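PDB 4RU1: monosaccharide ABC transporter substrate-binding protein, CUT2 family from Acidothermus cellulolyticus, which binds myo-inositol between its two lobes and probably serves as the solute receptor of a sugar-type ABC importer. Local coordinates for residues K64-I69 with I91-Q96; G101-A106 with L266-G271; S160-V165 with I204-P209; T188-K193 with Q212-A217; E239-Q244 with S290-V295. All coordinates share one frame; numbering follows the deposited sequence. Where two conformers were deposited one is given.

Contact 1: K64-I69 with I91-Q96; sequences KEAVLI and IPAIKQ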
# COMPACT_ATOMS: atom_id res chain seq x y z
N LYS A 64 -4.56 4.43 18.13
CA LYS A 64 -5.84 5.08 17.75
C LYS A 64 -6.61 4.18 16.70
O LYS A 64 -7.83 4.10 16.67
CB LYS A 64 -5.65 6.48 17.30
CG LYS A 64 -5.27 7.40 18.46
CD LYS A 64 -5.38 8.84 18.09
CE LYS A 64 -5.37 9.63 19.42
NZ LYS A 64 -5.70 11.01 19.06
N GLU A 65 -5.90 3.56 15.77
CA GLU A 65 -6.57 2.61 14.87
C GLU A 65 -7.20 1.43 15.63
O GLU A 65 -8.25 0.98 15.27
CB GLU A 65 -5.60 2.11 13.79
CG GLU A 65 -6.32 1.29 12.69
CD GLU A 65 -5.42 0.69 11.65
OE1 GLU A 65 -4.18 0.86 11.64
OE2 GLU A 65 -6.01 -0.09 10.83
N ALA A 66 -6.53 0.94 16.67
CA ALA A 66 -7.12 -0.08 17.52
C ALA A 66 -8.46 0.41 18.05
O ALA A 66 -9.40 -0.35 18.13
CB ALA A 66 -6.18 -0.40 18.66
N VAL A 67 -8.49 1.63 18.57
CA VAL A 67 -9.70 2.18 19.14
C VAL A 67 -10.79 2.25 18.08
O VAL A 67 -11.93 2.00 18.35
CB VAL A 67 -9.38 3.55 19.74
CG1 VAL A 67 -10.63 4.26 20.24
CG2 VAL A 67 -8.44 3.38 20.93
N LEU A 68 -10.45 2.63 16.84
CA LEU A 68 -11.42 2.62 15.74
C LEU A 68 -12.02 1.20 15.54
O LEU A 68 -13.17 1.14 15.18
CB LEU A 68 -10.80 3.15 14.43
CG LEU A 68 -10.30 4.60 14.39
CD1 LEU A 68 -9.64 4.78 13.07
CD2 LEU A 68 -11.39 5.63 14.63
N ILE A 69 -11.26 0.12 15.70
CA ILE A 69 -11.79 -1.26 15.57
C ILE A 69 -12.82 -1.47 16.65
O ILE A 69 -13.92 -1.96 16.34
CB ILE A 69 -10.70 -2.35 15.64
CG1 ILE A 69 -9.74 -2.16 14.47
CG2 ILE A 69 -11.32 -3.72 15.55
CD1 ILE A 69 -8.41 -2.87 14.60
N ILE A 91 -3.56 -6.53 16.60
CA ILE A 91 -4.05 -7.91 16.73
C ILE A 91 -5.03 -8.17 17.88
O ILE A 91 -6.08 -8.74 17.66
CB ILE A 91 -2.92 -8.99 16.70
CG1 ILE A 91 -2.14 -8.94 15.36
CG2 ILE A 91 -3.49 -10.38 16.86
CD1 ILE A 91 -2.91 -9.25 14.12
N PRO A 92 -4.73 -7.62 19.06
CA PRO A 92 -5.68 -7.86 20.18
C PRO A 92 -7.10 -7.31 19.87
O PRO A 92 -8.08 -8.01 20.11
CB PRO A 92 -5.03 -7.08 21.32
CG PRO A 92 -3.59 -6.91 20.98
CD PRO A 92 -3.59 -6.77 19.47
N ALA A 93 -7.19 -6.10 19.28
CA ALA A 93 -8.50 -5.55 18.95
C ALA A 93 -9.15 -6.34 17.83
O ALA A 93 -10.35 -6.54 17.81
CB ALA A 93 -8.39 -4.07 18.55
N ILE A 94 -8.36 -6.86 16.90
CA ILE A 94 -8.95 -7.67 15.86
C ILE A 94 -9.53 -8.98 16.45
O ILE A 94 -10.68 -9.32 16.16
CB ILE A 94 -7.99 -7.92 14.65
CG1 ILE A 94 -7.58 -6.61 13.96
CG2 ILE A 94 -8.63 -8.89 13.69
CD1 ILE A 94 -6.39 -6.66 13.05
N LYS A 95 -8.74 -9.61 17.34
CA LYS A 95 -9.24 -10.81 18.04
C LYS A 95 -10.50 -10.53 18.80
O LYS A 95 -11.42 -11.34 18.79
CB LYS A 95 -8.21 -11.33 18.99
CG LYS A 95 -7.06 -11.96 18.22
CD LYS A 95 -6.04 -12.53 19.20
CE LYS A 95 -4.93 -13.30 18.50
NZ LYS A 95 -3.70 -13.51 19.33
N GLN A 96 -10.58 -9.37 19.42
CA GLN A 96 -11.81 -9.02 20.11
C GLN A 96 -12.98 -8.90 19.15
O GLN A 96 -14.09 -9.33 19.46
CB GLN A 96 -11.63 -7.74 20.93
CG GLN A 96 -10.82 -7.94 22.20
CD GLN A 96 -10.42 -6.63 22.86
OE1 GLN A 96 -11.02 -5.58 22.63
NE2 GLN A 96 -9.39 -6.69 23.70
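Ala93 is the bump that the helix containing Lys64-Ile69 receives: its CB lies 3.9 Å from the carbonyl oxygen of Ala66 and 4.1 Å from Ile69 CB, one turn further on. Ala66 adds a second small knob, its CB 4.3 Å from Ala93 CB, and with methyls on both sides the axes of the two short segments come within 8.9 Å. Ile69 closes round Ala93, CD1 and CB beside the methyl, CG2 against the carbonyl. Chi1 of -62° sets CG1 beside the backbone N and leaves CG2 anti to it; Ile69 CG2 rests 3.7 Å from Ala93 O, while CG1 carries CD1 across to Ile94, where Ile69 CD1 and Ile94 CG1 meet at 3.9 Å with the two chains crossing at a slant. The two segments run almost parallel, 2° apart, as expected for neighbouring crossovers of a parallel α/β sheet, here the Rossmann-like N-terminal lobe of a periplasmic binding protein. Strand 79-82 lies beneath the pair, and its Val82 touches both isoleucines from the sheet side; Ile26 of strand 21-27 also meets Ile69. Cut back to an alanine, Ile69 would probably leave a gap above the sheet, with Ile94 CG1 losing the CD1 methyl and the Ala93 carbonyl losing CG2. Beyond this apolar groove, toward solvent, Gln96 OE1 is hydrogen-bonded to Gln70 NE2, a polar link between the same two helices.

Contact 2: G101-A106 with L266-G271; sequences GIPVVA and LYITNG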
# COMPACT_ATOMS: atom_id res chain seq x y z
N GLY A 101 -18.18 -12.00 17.16
CA GLY A 101 -19.02 -12.49 16.05
C GLY A 101 -19.06 -11.65 14.78
O GLY A 101 -19.96 -11.84 13.95
N ILE A 102 -18.21 -10.62 14.71
CA ILE A 102 -18.18 -9.78 13.51
C ILE A 102 -17.14 -10.29 12.57
O ILE A 102 -16.03 -10.49 12.98
CB ILE A 102 -17.90 -8.29 13.86
CG1 ILE A 102 -18.99 -7.78 14.82
CG2 ILE A 102 -17.75 -7.47 12.60
CD1 ILE A 102 -18.66 -6.45 15.47
N PRO A 103 -17.51 -10.60 11.30
CA PRO A 103 -16.50 -11.10 10.36
C PRO A 103 -15.52 -10.00 9.97
O PRO A 103 -15.93 -8.83 9.74
CB PRO A 103 -17.33 -11.50 9.17
CG PRO A 103 -18.50 -10.64 9.18
CD PRO A 103 -18.83 -10.52 10.66
N VAL A 104 -14.24 -10.37 9.92
CA VAL A 104 -13.22 -9.41 9.51
C VAL A 104 -12.42 -9.92 8.32
O VAL A 104 -12.14 -11.13 8.17
CB VAL A 104 -12.26 -9.05 10.64
CG1 VAL A 104 -11.56 -10.30 11.06
CG2 VAL A 104 -11.27 -8.00 10.20
N VAL A 105 -12.14 -8.97 7.45
CA VAL A 105 -11.24 -9.14 6.32
C VAL A 105 -10.12 -8.15 6.49
O VAL A 105 -10.38 -7.01 6.88
CB VAL A 105 -11.95 -9.02 4.98
CG1 VAL A 105 -10.99 -9.00 3.78
CG2 VAL A 105 -12.91 -10.22 4.83
N ALA A 106 -8.88 -8.59 6.23
CA ALA A 106 -7.69 -7.72 6.32
C ALA A 106 -7.23 -7.36 4.92
O ALA A 106 -7.54 -8.08 3.96
CB ALA A 106 -6.59 -8.31 7.16
N LEU A 266 -19.99 -11.55 0.01
CA LEU A 266 -20.07 -12.97 -0.27
C LEU A 266 -20.10 -13.87 0.97
O LEU A 266 -20.86 -14.86 1.07
CB LEU A 266 -18.84 -13.38 -1.13
CG LEU A 266 -18.85 -13.16 -2.64
CD1 LEU A 266 -17.44 -13.33 -3.22
CD2 LEU A 266 -19.81 -14.19 -3.29
N TYR A 267 -19.32 -13.52 1.97
CA TYR A 267 -19.32 -14.29 3.22
C TYR A 267 -20.68 -14.18 3.93
O TYR A 267 -21.18 -15.16 4.43
CB TYR A 267 -18.22 -13.82 4.18
CG TYR A 267 -18.12 -14.67 5.40
CD1 TYR A 267 -17.51 -15.91 5.35
CD2 TYR A 267 -18.61 -14.22 6.60
CE1 TYR A 267 -17.39 -16.71 6.49
CE2 TYR A 267 -18.49 -15.03 7.75
CZ TYR A 267 -17.89 -16.26 7.68
OH TYR A 267 -17.73 -17.08 8.85
N ILE A 268 -21.17 -12.95 4.07
CA ILE A 268 -22.38 -12.72 4.87
C ILE A 268 -23.57 -13.32 4.14
O ILE A 268 -24.44 -13.95 4.77
CB ILE A 268 -22.54 -11.21 5.15
CG1 ILE A 268 -21.50 -10.69 6.12
CG2 ILE A 268 -23.94 -10.88 5.69
CD1 ILE A 268 -21.33 -9.18 6.03
N THR A 269 -23.64 -13.19 2.83
CA THR A 269 -24.84 -13.66 2.11
C THR A 269 -24.82 -15.17 1.78
O THR A 269 -25.84 -15.76 1.68
CB THR A 269 -25.03 -12.87 0.82
OG1 THR A 269 -23.90 -13.07 -0.00
CG2 THR A 269 -25.15 -11.42 1.08
N ASN A 270 -23.63 -15.74 1.55
CA ASN A 270 -23.53 -17.15 1.09
C ASN A 270 -22.46 -17.97 1.79
O ASN A 270 -22.23 -19.13 1.42
CB ASN A 270 -23.40 -17.23 -0.44
CG ASN A 270 -23.91 -18.55 -1.01
OD1 ASN A 270 -24.93 -19.04 -0.63
ND2 ASN A 270 -23.13 -19.16 -1.86
N GLY A 271 -21.83 -17.46 2.85
CA GLY A 271 -20.82 -18.17 3.66
C GLY A 271 -19.50 -18.41 2.91
O GLY A 271 -18.61 -19.20 3.37
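Tyr267 reaches Pro103 because its CG stands anti to the backbone N (chi1 -174°), which swings the ring off the last turns of helix 253-270 toward the proline. One side of the ring does the touching: CD2 and CE2 are equally near Pro103 CB, CD2 at 4.0 Å, and the proline carbon approaches the ring at a slant. Ile268 comes from the next position on the helix. Its CB does not aim at the proline, but chi1 of -70° turns CG1, anti to the carbonyl carbon, to 4.3 Å from Pro103 CG. The pyrrolidine ring offers CB to the tyrosine and CG to the isoleucine, and sits between the two side chains.

Pro103 stands just before strand 104-107, in the short link that follows helix 87-99; Gly101 closes that helix with a Schellman motif at positive phi. The backbone of Pro103 is hydrogen-bonded to Ile80 of the neighbouring strand. The contact therefore lays the end of a long helix, far along the chain, against the entry of a central strand in the N-terminal lobe of this periplasmic binding protein. Leu120 touches both Pro103 and Tyr267, and Leu264, one turn earlier on the helix, also packs on the proline.

No hydrogen bond or charge joins the two segments, and the buried area is only 97 Å². What holds them here is van der Waals contact between carbon surfaces, which sets no demanding angle and is continued by Leu120 and Leu264.

Contact 3: S160-V165 with I204-P209; sequences SRCNGV and ITLGAP. With INS (1,2,3,4,5,6-hexahydroxy-cyclohexane), chain M.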
# COMPACT_ATOMS: atom_id res chain seq x y z
N SER A 160 8.85 -4.64 4.92
CA SER A 160 8.99 -5.86 4.12
C SER A 160 9.52 -5.52 2.74
O SER A 160 10.27 -6.31 2.17
CB SER A 160 7.61 -6.52 4.02
OG SER A 160 7.23 -7.08 5.25
N ARG A 161 9.04 -4.42 2.15
CA ARG A 161 9.50 -4.04 0.83
C ARG A 161 11.02 -3.80 0.81
O ARG A 161 11.73 -4.36 -0.03
CB ARG A 161 8.78 -2.77 0.33
CG ARG A 161 7.31 -2.92 0.04
CD ARG A 161 6.65 -1.63 -0.42
NE ARG A 161 5.23 -1.87 -0.72
CZ ARG A 161 4.33 -0.91 -0.86
NH1 ARG A 161 4.66 0.37 -0.85
NH2 ARG A 161 3.12 -1.23 -1.16
N CYS A 162 11.45 -3.02 1.78
CA CYS A 162 12.90 -2.72 1.86
C CYS A 162 13.70 -3.96 2.23
O CYS A 162 14.81 -4.22 1.62
CB CYS A 162 13.14 -1.59 2.80
SG CYS A 162 12.33 -0.10 2.23
N ASN A 163 13.21 -4.76 3.16
CA ASN A 163 13.98 -5.99 3.47
C ASN A 163 14.08 -6.87 2.18
O ASN A 163 15.10 -7.52 1.95
CB ASN A 163 13.37 -6.71 4.62
CG ASN A 163 14.00 -8.03 4.88
OD1 ASN A 163 13.40 -9.03 4.60
ND2 ASN A 163 15.23 -8.04 5.38
N GLY A 164 13.00 -6.92 1.41
CA GLY A 164 13.04 -7.77 0.24
C GLY A 164 14.05 -7.28 -0.74
O GLY A 164 14.81 -8.11 -1.31
N VAL A 165 14.13 -5.96 -0.99
CA VAL A 165 15.12 -5.38 -1.91
C VAL A 165 16.54 -5.77 -1.41
O VAL A 165 17.40 -6.12 -2.23
CB VAL A 165 15.00 -3.86 -1.94
CG1 VAL A 165 16.18 -3.24 -2.64
CG2 VAL A 165 13.75 -3.46 -2.64
N ILE A 204 14.47 4.05 -4.79
CA ILE A 204 13.13 3.40 -4.80
C ILE A 204 12.26 3.98 -3.72
O ILE A 204 12.61 3.94 -2.52
CB ILE A 204 13.23 1.88 -4.59
CG1 ILE A 204 14.06 1.26 -5.68
CG2 ILE A 204 11.82 1.25 -4.57
CD1 ILE A 204 14.23 -0.24 -5.53
N THR A 205 11.17 4.65 -4.18
CA THR A 205 10.19 5.23 -3.31
C THR A 205 9.05 4.25 -3.08
O THR A 205 8.78 3.39 -3.95
CB THR A 205 9.68 6.59 -3.82
OG1 THR A 205 9.10 6.42 -5.11
CG2 THR A 205 10.79 7.57 -3.79
N LEU A 206 8.41 4.31 -1.89
CA LEU A 206 7.38 3.36 -1.46
C LEU A 206 5.92 3.87 -1.63
O LEU A 206 4.94 3.23 -1.17
CB LEU A 206 7.60 2.83 -0.09
CG LEU A 206 8.96 2.25 0.16
CD1 LEU A 206 9.04 1.61 1.55
CD2 LEU A 206 9.53 1.35 -0.87
N GLY A 207 5.78 5.02 -2.30
CA GLY A 207 4.51 5.53 -2.72
C GLY A 207 4.68 6.55 -3.81
O GLY A 207 5.75 7.22 -3.90
N ALA A 208 3.64 6.71 -4.58
CA ALA A 208 3.68 7.64 -5.74
C ALA A 208 3.87 9.13 -5.37
O ALA A 208 4.59 9.83 -6.05
CB ALA A 208 2.43 7.43 -6.59
N PRO A 209 3.25 9.60 -4.28
CA PRO A 209 3.52 10.97 -3.88
C PRO A 209 4.98 11.18 -3.54
O PRO A 209 5.57 12.22 -3.89
CB PRO A 209 2.60 11.19 -2.70
CG PRO A 209 1.49 10.24 -2.93
CD PRO A 209 2.13 9.03 -3.51
C1 INS M . 1.29 2.14 -0.19
C2 INS M . 1.77 3.54 0.18
C3 INS M . 0.88 4.10 1.29
C4 INS M . 0.72 3.17 2.46
C5 INS M . 0.18 1.83 2.05
C6 INS M . 1.00 1.18 0.97
O1 INS M . 2.12 1.52 -1.17
O2 INS M . 3.08 3.36 0.75
O3 INS M . 1.51 5.32 1.72
O4 INS M . -0.15 3.75 3.47
O5 INS M . 0.14 0.89 3.14
O6 INS M . 0.38 -0.05 0.50
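Arg161 and Leu206 grip adjacent hydroxyls of the bound myo-inositol. The guanidinium meets O1 edge-on and in its own plane, forking NH1 (2.8 Å, N-H...O 149°) and NH2 (2.9 Å, 143°) onto the one INS O1, while the neighbouring INS O2 donates to Leu206 O at 2.7 Å. That carbonyl oxygen also lies in the guanidinium plane, 2.9 Å from Arg161 NH1. The arginine gets there by staying extended from CG to NE, running past Leu206 in the opposite sense, with its CD 4.2 Å from Leu206 CD2.

Leu206 follows strand 202-205 and stands just before Gly207, the N-cap of helix 208-220: in this Rossmann-like C-terminal lobe of a periplasmic binding protein, the ligand sits at the C-terminal end of the strand, where the loop turns into the next helix. Asp231, Gln151 and Gln251 of the same lobe join the grip on the inositol, and Asp33, Trp36 and Asn108 hold it from the other lobe.

One shell out, Glu127 makes a salt bridge to Arg161 NE, which, with the two bonds to O1, should hold the guanidinium in this rotation and steady its charge. Replacing Arg161 by a leucine is likely to leave INS O1 without the two guanidinium N-H groups and Glu127 without its positive partner. Behind the polar end, carbon and sulfur close the helix onto the end of the strand and the loop after it: Cys162 SG rests 3.8 Å from Leu206 CD1, and Cys148 lies beside it, with no disulfide formed in this structure. A turn further on, Val165 CG2 meets Ile204 CD1 at 4.4 Å.

Contact 4: T188-K193 with Q212-A217; sequences TTIAAK and QLAIQA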
# COMPACT_ATOMS: atom_id res chain seq x y z
N THR A 188 13.84 17.95 0.62
CA THR A 188 15.18 18.38 1.01
C THR A 188 16.02 17.26 1.60
O THR A 188 17.20 17.22 1.34
CB THR A 188 15.09 19.57 1.96
OG1 THR A 188 14.32 19.22 3.09
CG2 THR A 188 14.49 20.83 1.24
N THR A 189 15.38 16.32 2.28
CA THR A 189 16.09 15.23 2.93
C THR A 189 16.60 14.34 1.83
O THR A 189 17.69 13.79 1.93
CB THR A 189 15.17 14.53 3.91
OG1 THR A 189 14.84 15.43 4.99
CG2 THR A 189 15.75 13.28 4.55
N ILE A 190 15.76 14.00 0.86
CA ILE A 190 16.26 13.15 -0.23
C ILE A 190 17.38 13.85 -0.98
O ILE A 190 18.34 13.22 -1.38
CB ILE A 190 15.14 12.70 -1.21
CG1 ILE A 190 14.14 11.84 -0.47
CG2 ILE A 190 15.67 11.94 -2.44
CD1 ILE A 190 12.83 11.56 -1.24
N ALA A 191 17.21 15.13 -1.32
CA ALA A 191 18.28 15.80 -2.08
C ALA A 191 19.61 15.82 -1.35
O ALA A 191 20.65 15.62 -1.97
CB ALA A 191 17.88 17.25 -2.31
N ALA A 192 19.57 16.07 -0.06
CA ALA A 192 20.77 16.09 0.79
C ALA A 192 21.47 14.73 0.78
O ALA A 192 22.68 14.65 0.59
CB ALA A 192 20.39 16.56 2.20
N LYS A 193 20.72 13.65 0.90
CA LYS A 193 21.29 12.33 0.92
C LYS A 193 21.96 12.05 -0.43
O LYS A 193 23.06 11.53 -0.49
CB LYS A 193 20.21 11.28 1.24
CG LYS A 193 20.74 9.87 1.18
CD LYS A 193 21.43 9.44 2.47
CE LYS A 193 22.78 8.77 2.21
NZ LYS A 193 23.86 9.71 1.81
N GLN A 212 7.17 11.63 -6.56
CA GLN A 212 7.20 12.98 -7.12
C GLN A 212 8.26 13.82 -6.51
O GLN A 212 8.99 14.53 -7.19
CB GLN A 212 5.84 13.68 -7.00
CG GLN A 212 4.66 12.93 -7.49
CD GLN A 212 4.87 12.45 -8.89
OE1 GLN A 212 5.23 13.27 -9.74
NE2 GLN A 212 4.66 11.12 -9.17
N LEU A 213 8.41 13.73 -5.19
CA LEU A 213 9.36 14.49 -4.43
C LEU A 213 10.79 14.04 -4.75
O LEU A 213 11.70 14.83 -4.77
CB LEU A 213 9.06 14.27 -2.92
CG LEU A 213 7.70 14.82 -2.54
CD1 LEU A 213 7.25 14.34 -1.14
CD2 LEU A 213 7.63 16.38 -2.61
N ALA A 214 10.97 12.75 -4.99
CA ALA A 214 12.26 12.22 -5.31
C ALA A 214 12.74 12.70 -6.70
O ALA A 214 13.93 13.01 -6.88
CB ALA A 214 12.27 10.72 -5.24
N ILE A 215 11.82 12.78 -7.65
CA ILE A 215 12.18 13.21 -9.01
C ILE A 215 12.69 14.67 -8.88
O ILE A 215 13.69 15.03 -9.49
CB ILE A 215 10.97 13.17 -9.94
CG1 ILE A 215 10.55 11.72 -10.22
CG2 ILE A 215 11.23 13.92 -11.28
CD1 ILE A 215 9.15 11.61 -10.76
N GLN A 216 12.02 15.46 -8.07
CA GLN A 216 12.42 16.83 -7.89
C GLN A 216 13.74 16.96 -7.11
O GLN A 216 14.66 17.75 -7.50
CB GLN A 216 11.36 17.64 -7.18
CG GLN A 216 10.10 17.90 -7.97
CD GLN A 216 10.42 18.38 -9.40
OE1 GLN A 216 10.11 17.71 -10.38
NE2 GLN A 216 11.05 19.54 -9.49
N ALA A 217 13.89 16.11 -6.09
CA ALA A 217 15.15 16.01 -5.29
C ALA A 217 16.36 15.63 -6.09
O ALA A 217 17.42 16.23 -5.90
CB ALA A 217 14.95 15.02 -4.17
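Ile190 is the first residue along helix 183-196 in this segment to press on helix 208-220, and it uses both branches. Chi1 of -63° puts CG1 beside the backbone N and CG2 anti to it. Ile190 CG2 fits against Ala217 CB at 3.6 Å; the other branch runs out the opposite way until CD1 sits over Ala214, one turn earlier, at 4.1 Å from Ala214 CB. The isoleucine therefore straddles two alanines on the same face of its partner. On its sheet-facing side it touches Val149 of strand 145-150.

Next in sequence, Ala191 brings backbone and methyl together. Ala217 CB stands 3.6 Å from Ala191 N and 4.1 Å from Ala191 CB, and the methyl of Ala191 in turn lies 3.8 Å from Ala217 O. Ala191 CA and Ala217 CA are 4.5 Å apart, the nearest pair of the two segments. The segments cross at -44°, their axes 8.5 Å apart at closest.

Both helices are crossovers of the parallel strands, packed on one side of the sheet in the C-terminal lobe. Helix 183-196 leads into strand 202-205 and helix 208-220 leads out of it, successive β-α-β crossovers of the periplasmic binding protein fold.

With an alanine at each close point, the backbones can approach until methyl meets main chain. No hydrogen bond crosses, so the hold is apolar and depends on the fit of shape: short side chains where the helices touch, one branched chain lying across the two alanines.

Contact 5: E239-Q244 with S290-V295; sequences EIENGQ and SNVAAV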
# COMPACT_ATOMS: atom_id res chain seq x y z
N GLU A 239 5.39 10.10 -16.32
CA GLU A 239 6.73 9.92 -15.80
C GLU A 239 7.42 8.68 -16.31
O GLU A 239 8.62 8.68 -16.59
CB GLU A 239 6.73 10.02 -14.25
CG GLU A 239 6.48 11.45 -13.85
CD GLU A 239 6.00 11.63 -12.45
OE1 GLU A 239 5.63 10.66 -11.73
OE2 GLU A 239 5.91 12.79 -12.06
N ILE A 240 6.71 7.57 -16.43
CA ILE A 240 7.26 6.37 -17.07
C ILE A 240 7.51 6.60 -18.57
O ILE A 240 8.56 6.32 -19.07
CB ILE A 240 6.29 5.17 -16.89
CG1 ILE A 240 6.23 4.75 -15.40
CG2 ILE A 240 6.70 3.98 -17.67
CD1 ILE A 240 5.07 3.84 -15.04
N GLU A 241 6.55 7.18 -19.25
CA GLU A 241 6.71 7.51 -20.69
C GLU A 241 7.94 8.40 -21.02
O GLU A 241 8.68 8.12 -21.97
CB GLU A 241 5.42 8.20 -21.18
CG GLU A 241 4.15 7.31 -21.21
CD GLU A 241 2.83 8.08 -21.07
OE1 GLU A 241 2.79 9.29 -21.40
OE2 GLU A 241 1.82 7.46 -20.63
N ASN A 242 8.17 9.43 -20.22
CA ASN A 242 9.27 10.38 -20.46
C ASN A 242 10.62 10.01 -19.76
O ASN A 242 11.60 10.77 -19.83
CB ASN A 242 8.87 11.82 -20.14
CG ASN A 242 8.54 12.06 -18.69
OD1 ASN A 242 9.02 11.35 -17.79
ND2 ASN A 242 7.73 13.06 -18.43
N GLY A 243 10.67 8.86 -19.08
CA GLY A 243 11.91 8.43 -18.46
C GLY A 243 12.20 8.99 -17.04
O GLY A 243 13.27 8.69 -16.51
N GLN A 244 11.28 9.75 -16.45
CA GLN A 244 11.44 10.27 -15.11
C GLN A 244 11.37 9.15 -14.08
O GLN A 244 11.90 9.31 -12.99
CB GLN A 244 10.45 11.37 -14.80
CG GLN A 244 10.84 12.73 -15.43
CD GLN A 244 9.86 13.83 -15.08
OE1 GLN A 244 8.68 13.75 -15.42
NE2 GLN A 244 10.33 14.85 -14.40
N SER A 290 6.92 -0.38 -21.77
CA SER A 290 6.31 -1.37 -22.65
C SER A 290 4.80 -1.62 -22.42
O SER A 290 4.09 -2.09 -23.32
CB SER A 290 7.13 -2.68 -22.54
OG SER A 290 6.71 -3.52 -21.45
N ASN A 291 4.30 -1.35 -21.22
CA ASN A 291 2.91 -1.65 -20.90
C ASN A 291 2.09 -0.55 -20.20
O ASN A 291 0.93 -0.74 -19.78
CB ASN A 291 2.85 -2.95 -20.09
CG ASN A 291 3.66 -2.88 -18.80
OD1 ASN A 291 4.07 -1.82 -18.40
ND2 ASN A 291 3.96 -4.01 -18.24
N VAL A 292 2.69 0.62 -20.05
CA VAL A 292 2.03 1.72 -19.38
C VAL A 292 0.79 2.27 -20.07
O VAL A 292 -0.12 2.71 -19.40
CB VAL A 292 3.04 2.83 -19.00
CG1 VAL A 292 3.70 3.46 -20.23
CG2 VAL A 292 2.41 3.86 -18.04
N ALA A 293 0.78 2.23 -21.40
CA ALA A 293 -0.38 2.70 -22.16
C ALA A 293 -1.73 2.09 -21.72
O ALA A 293 -2.76 2.80 -21.68
CB ALA A 293 -0.17 2.52 -23.66
N ALA A 294 -1.70 0.81 -21.37
CA ALA A 294 -2.88 0.09 -20.87
C ALA A 294 -3.42 0.66 -19.54
O ALA A 294 -4.62 0.60 -19.30
CB ALA A 294 -2.55 -1.38 -20.69
N VAL A 295 -2.57 1.28 -18.73
CA VAL A 295 -2.99 1.79 -17.43
C VAL A 295 -3.17 3.30 -17.35
O VAL A 295 -3.87 3.82 -16.49
CB VAL A 295 -2.13 1.20 -16.26
CG1 VAL A 295 -0.73 1.78 -16.23
CG2 VAL A 295 -2.86 1.35 -14.92
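A small apolar contact joins helix 236-241, in the Rossmann-like C-terminal lobe of this periplasmic binding protein, to the loop that leads from strand 285-287 into the last helix. Val292 is the knob. Its two methyls divide the work, CG1 meeting Ile240 CG2 at 4.0 Å and CG2 meeting Ile240 CD1 at the same distance, as the two side chains lie alongside, pointing opposite ways. Chi1 of 63° sets CG1 in the cramped site between N and C, and from there Val292 CG1 also lies 4.0 Å from Glu241 CG. The glutamate contributes only its aliphatic part, as a lid at the exposed margin. Val287, on the edge strand, and Phe232 extend the apolar patch, one touching Val292 and the other Ile240.

Past Glu241 the helix ends in a Schellman motif at Gly243, where a CB would run into the carbonyl O of Asn242. Asn242 reinforces the turn: its OD1 accepts from Gln244 N at 3.1 Å, an Asx turn, while its ND2 donates to Gln244 OE1 at 3.2 Å from above the carbonyl plane, 40° out of it.

How the contacts relate
From the N terminus, contact 1 closes a short loop between neighbouring helices of the first lobe, and its second helix, 87-99, runs on into strand 104-107. Contact 2 opens there and closes only at 266-271, so its loop reaches out through the second lobe and back, with contacts 3 and 4 nested inside it. Those two cross: 188-193 falls between the segments of contact 3, both use helix 208-220, and Thr205 of the preceding strand touches Ala214. Contact 5 follows in series after them, crosses contact 2, and meets contact 4 through Gln212 and Glu239, a probable hydrogen bond. It ties the chain's last helix region to the second lobe.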